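Long-range contacts in LasR-specific antiactivator QslA domain-containing protein (Pseudomonas aeruginosa, PDB 4NG2), which probably binds the quorum-sensing transcription factor LasR and keeps it from activating its target genes: residues 76-81 against 92-97; 30-35 against 53-58; 47-52 against 87-92. One frame throughout, in Å; residues are numbered along the deposited sequence.

Contact 1 (76-81 against 92-97); sequences TAFAFG and TAFEVA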
# COMPACT_ATOMS: atom_id res chain seq x y z
N THR E 76 -20.27 1.25 -9.97
CA THR E 76 -20.43 1.51 -11.38
C THR E 76 -19.67 2.74 -11.83
O THR E 76 -19.10 2.75 -12.91
CB THR E 76 -21.89 1.74 -11.74
OG1 THR E 76 -22.60 0.51 -11.60
CG2 THR E 76 -22.00 2.24 -13.17
N ALA E 77 -19.67 3.79 -11.02
CA ALA E 77 -18.98 5.01 -11.43
C ALA E 77 -17.50 4.76 -11.43
O ALA E 77 -16.75 5.28 -12.26
CB ALA E 77 -19.31 6.17 -10.51
N PHE E 78 -17.07 3.97 -10.47
CA PHE E 78 -15.67 3.64 -10.34
C PHE E 78 -15.25 2.71 -11.49
O PHE E 78 -14.27 2.98 -12.18
CB PHE E 78 -15.45 3.02 -8.96
CG PHE E 78 -14.09 2.52 -8.72
CD1 PHE E 78 -13.09 3.37 -8.30
CD2 PHE E 78 -13.80 1.19 -8.91
CE1 PHE E 78 -11.80 2.89 -8.07
CE2 PHE E 78 -12.53 0.70 -8.68
CZ PHE E 78 -11.53 1.55 -8.27
N ALA E 79 -16.02 1.66 -11.73
CA ALA E 79 -15.71 0.71 -12.79
C ALA E 79 -15.73 1.35 -14.15
O ALA E 79 -14.82 1.10 -14.96
CB ALA E 79 -16.65 -0.48 -12.77
N PHE E 80 -16.74 2.17 -14.42
CA PHE E 80 -16.77 2.80 -15.74
C PHE E 80 -15.71 3.85 -15.92
O PHE E 80 -15.13 3.97 -16.99
CB PHE E 80 -18.17 3.31 -16.11
CG PHE E 80 -19.04 2.24 -16.69
CD1 PHE E 80 -19.76 1.39 -15.85
CD2 PHE E 80 -19.07 2.02 -18.05
CE1 PHE E 80 -20.55 0.37 -16.36
CE2 PHE E 80 -19.86 0.99 -18.58
CZ PHE E 80 -20.60 0.16 -17.72
N GLY E 81 -15.42 4.60 -14.85
CA GLY E 81 -14.37 5.60 -14.91
C GLY E 81 -12.97 5.05 -15.12
O GLY E 81 -12.22 5.56 -15.96
N THR E 92 -4.47 3.25 -11.96
CA THR E 92 -4.20 3.31 -10.53
C THR E 92 -4.15 4.75 -10.06
O THR E 92 -4.42 5.02 -8.90
CB THR E 92 -2.95 2.51 -10.10
OG1 THR E 92 -1.80 2.96 -10.82
CG2 THR E 92 -3.14 1.05 -10.39
N ALA E 93 -3.82 5.68 -10.95
CA ALA E 93 -3.87 7.09 -10.58
C ALA E 93 -5.32 7.48 -10.36
O ALA E 93 -5.64 8.22 -9.42
CB ALA E 93 -3.24 7.96 -11.65
N PHE E 94 -6.20 6.97 -11.21
CA PHE E 94 -7.62 7.23 -11.09
C PHE E 94 -8.17 6.60 -9.82
O PHE E 94 -9.02 7.18 -9.16
CB PHE E 94 -8.35 6.70 -12.33
CG PHE E 94 -9.84 6.60 -12.17
CD1 PHE E 94 -10.40 5.58 -11.44
CD2 PHE E 94 -10.67 7.54 -12.74
CE1 PHE E 94 -11.78 5.48 -11.28
CE2 PHE E 94 -12.05 7.45 -12.59
CZ PHE E 94 -12.61 6.41 -11.85
N GLU E 95 -7.71 5.41 -9.47
CA GLU E 95 -8.23 4.75 -8.27
C GLU E 95 -7.83 5.50 -7.02
O GLU E 95 -8.65 5.70 -6.11
CB GLU E 95 -7.70 3.32 -8.15
CG GLU E 95 -8.03 2.42 -9.32
CD GLU E 95 -7.41 1.04 -9.17
OE1 GLU E 95 -6.37 0.89 -8.47
OE2 GLU E 95 -7.97 0.10 -9.76
N VAL E 96 -6.56 5.89 -6.97
CA VAL E 96 -6.03 6.63 -5.83
C VAL E 96 -6.80 7.95 -5.67
O VAL E 96 -7.25 8.27 -4.58
CB VAL E 96 -4.49 6.84 -5.92
CG1 VAL E 96 -4.00 7.81 -4.85
CG2 VAL E 96 -3.76 5.52 -5.76
N ALA E 97 -7.00 8.69 -6.76
CA ALA E 97 -7.69 9.98 -6.68
C ALA E 97 -9.14 9.82 -6.21
O ALA E 97 -9.57 10.48 -5.27
CB ALA E 97 -7.65 10.70 -8.01
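F78 and G81 on segment 76-81 meet F94 and E95 on segment 92-97 across two nearly antiparallel helices, whose axes come within 10.7 Å and run at 156° to each other. Helices 74-83 and 88-107 follow one another in the chain, so the pair forms an antiparallel helical hairpin, and its interface is largely aromatic. F94 and F78 carry most of the contact. The CG of F94 lies anti to the backbone N (chi1 165°), and the ring reaches across to the backbone of the opposite helix. One face of that ring takes the carbonyl carbon of G81, whose C stands 3.6 Å from F94 CZ and is offset toward the rim. A residue without a side chain suits this place, since the ring can press directly on the main chain. Beside it, F78 O approaches F94 CE1 at 3.6 Å. The two phenyl rings meet obliquely, neither stacked nor edge-to-face, with planes 48° apart, and their nearest carbons are F78 CD1 and F94 CE1 at 3.9 Å. A second aromatic partner of F78 is F98 of the same chain, which makes an edge-to-face pair with it, and L99 of a second subunit also packs on F78, so the hairpin takes part in the contact between copies of the protein. E95 is a mixed residue, its methylene part serving the apolar interface while its carboxylate OE2 makes salt bridges with R82 of its own chain and with R82 of the second subunit. Two arginine partners would be expected to favour the charged form of this buried acid. Nearer the backbone than that charged end, the aliphatic carbon E95 CG lies 3.8 Å from F78 CZ, approaching the ring obliquely.

Contact 2 (30-35 against 53-58); sequences LMVEIP and PAIDKG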
# COMPACT_ATOMS: atom_id res chain seq x y z
N LEU E 30 6.85 14.59 -12.20
CA LEU E 30 6.12 13.37 -11.87
C LEU E 30 5.23 13.52 -10.66
O LEU E 30 4.51 12.58 -10.31
CB LEU E 30 7.10 12.23 -11.65
CG LEU E 30 7.99 11.95 -12.86
CD1 LEU E 30 9.09 10.94 -12.53
CD2 LEU E 30 7.13 11.49 -14.02
N MET E 31 5.26 14.69 -10.02
CA MET E 31 4.36 14.97 -8.89
C MET E 31 2.94 15.35 -9.35
O MET E 31 2.77 16.01 -10.37
CB MET E 31 4.94 16.07 -7.99
CG MET E 31 6.25 15.72 -7.27
SD MET E 31 6.10 14.46 -5.97
CE MET E 31 5.02 15.21 -4.75
N VAL E 32 1.93 14.93 -8.59
CA VAL E 32 0.55 15.18 -8.95
C VAL E 32 -0.24 15.59 -7.71
O VAL E 32 0.09 15.18 -6.59
CB VAL E 32 -0.11 13.93 -9.61
CG1 VAL E 32 0.60 13.56 -10.92
CG2 VAL E 32 -0.15 12.75 -8.63
N GLU E 33 -1.30 16.39 -7.89
CA GLU E 33 -2.06 16.90 -6.75
C GLU E 33 -3.53 16.48 -6.76
O GLU E 33 -4.23 16.59 -7.77
CB GLU E 33 -1.98 18.43 -6.68
CG GLU E 33 -0.71 19.03 -7.29
CD GLU E 33 0.53 18.79 -6.44
OE1 GLU E 33 0.41 18.75 -5.20
OE2 GLU E 33 1.62 18.64 -7.04
N ILE E 34 -3.98 16.00 -5.61
CA ILE E 34 -5.39 15.77 -5.34
C ILE E 34 -5.90 16.94 -4.48
O ILE E 34 -5.76 16.92 -3.25
CB ILE E 34 -5.60 14.44 -4.61
CG1 ILE E 34 -5.33 13.28 -5.59
CG2 ILE E 34 -7.01 14.36 -4.02
CD1 ILE E 34 -5.34 11.94 -4.94
N PRO E 35 -6.48 17.95 -5.14
CA PRO E 35 -6.90 19.20 -4.48
C PRO E 35 -7.67 18.93 -3.19
O PRO E 35 -8.24 17.86 -3.02
CB PRO E 35 -7.81 19.85 -5.52
CG PRO E 35 -7.35 19.30 -6.83
CD PRO E 35 -6.91 17.89 -6.55
N PRO E 53 -3.97 14.33 -15.42
CA PRO E 53 -5.31 14.10 -15.98
C PRO E 53 -5.97 12.85 -15.42
O PRO E 53 -7.11 12.95 -14.98
CB PRO E 53 -5.05 13.93 -17.48
CG PRO E 53 -3.67 14.55 -17.73
CD PRO E 53 -2.91 14.32 -16.45
N ALA E 54 -5.30 11.70 -15.42
CA ALA E 54 -5.89 10.54 -14.78
C ALA E 54 -6.28 10.90 -13.35
O ALA E 54 -7.36 10.56 -12.90
CB ALA E 54 -4.96 9.34 -14.80
N ILE E 55 -5.43 11.63 -12.64
CA ILE E 55 -5.79 12.00 -11.27
C ILE E 55 -7.11 12.78 -11.26
O ILE E 55 -8.08 12.38 -10.60
CB ILE E 55 -4.64 12.78 -10.54
CG1 ILE E 55 -3.44 11.85 -10.28
CG2 ILE E 55 -5.12 13.38 -9.21
CD1 ILE E 55 -3.64 10.93 -9.09
N ASP E 56 -7.18 13.86 -12.03
CA ASP E 56 -8.43 14.63 -12.08
C ASP E 56 -9.65 13.84 -12.55
O ASP E 56 -10.76 14.11 -12.09
CB ASP E 56 -8.26 15.91 -12.89
CG ASP E 56 -7.29 16.90 -12.24
OD1 ASP E 56 -7.33 17.06 -10.98
OD2 ASP E 56 -6.49 17.51 -12.99
N LYS E 57 -9.48 12.86 -13.43
CA LYS E 57 -10.63 12.07 -13.86
C LYS E 57 -11.17 11.29 -12.68
O LYS E 57 -12.38 11.14 -12.51
CB LYS E 57 -10.32 11.14 -15.04
CG LYS E 57 -11.58 10.51 -15.67
CD LYS E 57 -11.26 9.53 -16.81
CE LYS E 57 -10.48 10.20 -17.95
NZ LYS E 57 -10.40 9.33 -19.17
N GLY E 58 -10.27 10.79 -11.85
CA GLY E 58 -10.69 10.11 -10.64
C GLY E 58 -11.29 11.04 -9.60
O GLY E 58 -12.17 10.63 -8.85
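V32 and I34, on the first strand of a beta-hairpin, close on I55 in the first turn of helix 52-66. Strand 31-34 and segment 53-58 run almost in the same direction, with axes 8.5 Å apart and 15° between them, so the strand lies lengthwise on the helix. I55 carries the helix side of the contact, and its forked side chain serves two neighbours. I55 CG1 lies anti to the carbonyl carbon (chi1 -69°) and meets V32 CG2 at 3.8 Å. I55 CD1 is 4.0 Å from V32 CG2. The other branch, I55 CG2, turns to I34 and packs on I34 CG1 at 3.6 Å, the two side chains crossing at about a right angle. Beta-branched residues suit this place: they favour the extended backbone of the strand, and on the helix the branching at CB of I55 gives a methyl, CG2, and a longer arm, CG1-CD1, to two different neighbours. The hairpin is completed by strand 43-46, whose L43 and L45 are joined by backbone hydrogen bonds to I34 and V32, and together with the helix it makes a beta-beta-alpha arrangement with an apolar interior. E33, between V32, whose CB points toward the helix, and I34, has its CB directed away from it, and its carboxylate OE1 makes a weak hydrogen bond with S44 OG. Its main-chain oxygen nevertheless turns inward, and E33 O lies 3.6 Å from I55 CG2. Helix 88-107 adds to this core: A93 packs on I55 and T100 touches I34.

Contact 3 (47-52 against 87-92); sequences WPVPAQ and TPMQKT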
# COMPACT_ATOMS: atom_id res chain seq x y z
N TRP E 47 4.30 10.11 -8.71
CA TRP E 47 3.85 9.05 -9.62
C TRP E 47 4.94 8.74 -10.62
O TRP E 47 5.66 9.64 -11.05
CB TRP E 47 2.59 9.47 -10.36
CG TRP E 47 1.59 8.37 -10.53
CD1 TRP E 47 1.38 7.61 -11.65
CD2 TRP E 47 0.67 7.91 -9.55
NE1 TRP E 47 0.38 6.70 -11.42
CE2 TRP E 47 -0.08 6.87 -10.14
CE3 TRP E 47 0.39 8.27 -8.23
CZ2 TRP E 47 -1.07 6.17 -9.44
CZ3 TRP E 47 -0.59 7.59 -7.54
CH2 TRP E 47 -1.32 6.56 -8.14
N PRO E 48 5.08 7.46 -10.99
CA PRO E 48 6.16 7.02 -11.88
C PRO E 48 6.07 7.64 -13.27
O PRO E 48 7.08 7.67 -13.98
CB PRO E 48 5.96 5.50 -11.97
CG PRO E 48 5.27 5.16 -10.68
CD PRO E 48 4.35 6.32 -10.41
N VAL E 49 4.89 8.10 -13.66
CA VAL E 49 4.73 8.76 -14.93
C VAL E 49 3.84 9.97 -14.73
O VAL E 49 3.11 10.02 -13.74
CB VAL E 49 4.10 7.84 -15.99
CG1 VAL E 49 4.81 6.50 -16.02
CG2 VAL E 49 2.62 7.65 -15.72
N PRO E 50 3.90 10.93 -15.66
CA PRO E 50 2.98 12.07 -15.56
C PRO E 50 1.56 11.53 -15.65
O PRO E 50 1.26 10.74 -16.55
CB PRO E 50 3.33 12.94 -16.78
CG PRO E 50 4.00 12.01 -17.74
CD PRO E 50 4.71 10.98 -16.90
N ALA E 51 0.70 11.96 -14.74
CA ALA E 51 -0.62 11.37 -14.63
C ALA E 51 -1.66 12.29 -14.01
O ALA E 51 -2.68 11.81 -13.48
CB ALA E 51 -0.54 10.06 -13.83
N GLN E 52 -1.43 13.61 -14.06
CA GLN E 52 -2.39 14.58 -13.51
C GLN E 52 -3.83 14.45 -14.07
O GLN E 52 -4.80 14.42 -13.30
CB GLN E 52 -1.87 16.02 -13.65
CG GLN E 52 -1.59 16.70 -12.29
CD GLN E 52 -2.87 17.04 -11.55
OE1 GLN E 52 -3.84 17.43 -12.18
NE2 GLN E 52 -2.88 16.88 -10.23
N THR E 87 -3.94 2.80 -19.69
CA THR E 87 -2.75 2.16 -19.08
C THR E 87 -2.93 1.83 -17.60
O THR E 87 -3.56 2.59 -16.84
CB THR E 87 -1.50 3.06 -19.21
OG1 THR E 87 -1.72 4.30 -18.52
CG2 THR E 87 -1.18 3.36 -20.67
N PRO E 88 -2.37 0.69 -17.16
CA PRO E 88 -2.36 0.32 -15.75
C PRO E 88 -2.01 1.52 -14.88
O PRO E 88 -2.64 1.75 -13.86
CB PRO E 88 -1.22 -0.70 -15.66
CG PRO E 88 -0.76 -0.95 -17.10
CD PRO E 88 -1.76 -0.35 -18.00
N MET E 89 -1.02 2.27 -15.31
CA MET E 89 -0.53 3.40 -14.53
C MET E 89 -1.58 4.53 -14.38
O MET E 89 -1.65 5.21 -13.35
CB MET E 89 0.77 3.93 -15.13
CG MET E 89 1.72 4.48 -14.11
SD MET E 89 2.84 3.25 -13.45
CE MET E 89 4.03 3.20 -14.76
N GLN E 90 -2.41 4.72 -15.39
CA GLN E 90 -3.46 5.70 -15.24
C GLN E 90 -4.60 5.14 -14.43
O GLN E 90 -5.22 5.86 -13.66
CB GLN E 90 -3.98 6.14 -16.60
CG GLN E 90 -3.02 7.01 -17.34
CD GLN E 90 -3.59 7.39 -18.67
OE1 GLN E 90 -3.57 6.59 -19.62
NE2 GLN E 90 -4.16 8.60 -18.75
N LYS E 91 -4.90 3.86 -14.61
CA LYS E 91 -5.98 3.26 -13.86
C LYS E 91 -5.71 3.46 -12.38
O LYS E 91 -6.60 3.81 -11.61
CB LYS E 91 -6.15 1.78 -14.19
CG LYS E 91 -6.66 1.48 -15.59
CD LYS E 91 -6.61 -0.04 -15.89
CE LYS E 91 -6.91 -0.34 -17.36
NZ LYS E 91 -8.22 0.20 -17.79
N THR E 92 -4.47 3.25 -11.96
CA THR E 92 -4.20 3.31 -10.53
C THR E 92 -4.15 4.75 -10.06
O THR E 92 -4.42 5.02 -8.90
CB THR E 92 -2.95 2.51 -10.10
OG1 THR E 92 -1.80 2.96 -10.82
CG2 THR E 92 -3.14 1.05 -10.39
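W47 donates the single hydrogen bond between segments 47-52 and 87-92: its indole NE1 donates to M89 O at 3.2 Å, with an N-H...O angle of 149°. That angle makes the bond somewhat bent, and the donor stands 29° from the carbonyl plane; the bond nevertheless satisfies the one polar atom of a large, buried ring. Farther along the same edge, W47 CZ2 lies near the backbone of T92, 3.4 Å from T92 C and 3.6 Å from T92 OG1. The apolar contacts centre on M89, whose flexible chain bends at chi2 (89°) and again at chi3, a folding that a long unbranched thioether allows. Its terminal M89 CE settles 3.6 Å from V49 CG1 and 4.1 Å from P48 CB, while M89 CG touches V49 CG2 at 3.7 Å. The sulfur makes an oblique Met-aromatic contact with the five-membered ring of the indole. Within segment 87-92 the polar groups serve the helix itself. T87 OG1 accepts from Q90 N at 3.2 Å and in turn donates to Q90 OE1. The chain of another protein, probably LasR, packs on W47, P48 and V49 of the loop and on T92 of the helix. The whole is an N-capped helix start, with threonine at the N-cap and P88 opening the helix, against which the loop between the beta-hairpin and helix 52-66 is packed to form part of a partner-binding surface.

In the fold
From the N terminus, strand 31-34 opens contact 2, which closes when the chain returns as helix 52-66, so that strand 43-46 and the following loop lie within it. Residues 47-52 of that loop open contact 3 before contact 2 has closed, and the two cross. Contact 3 closes much later, at the start of helix 88-107, after helices 52-66 and 74-83. Helix 74-83 opens contact 1, which crosses contact 3 and shares T92 with it; contacts 2 and 1 are in series. None nests inside another. A93 touches W47 and A51 of the loop and I55 of helix 52-66. Helix 88-107 also meets the hairpin through I34, and helix 74-83 in contact 1.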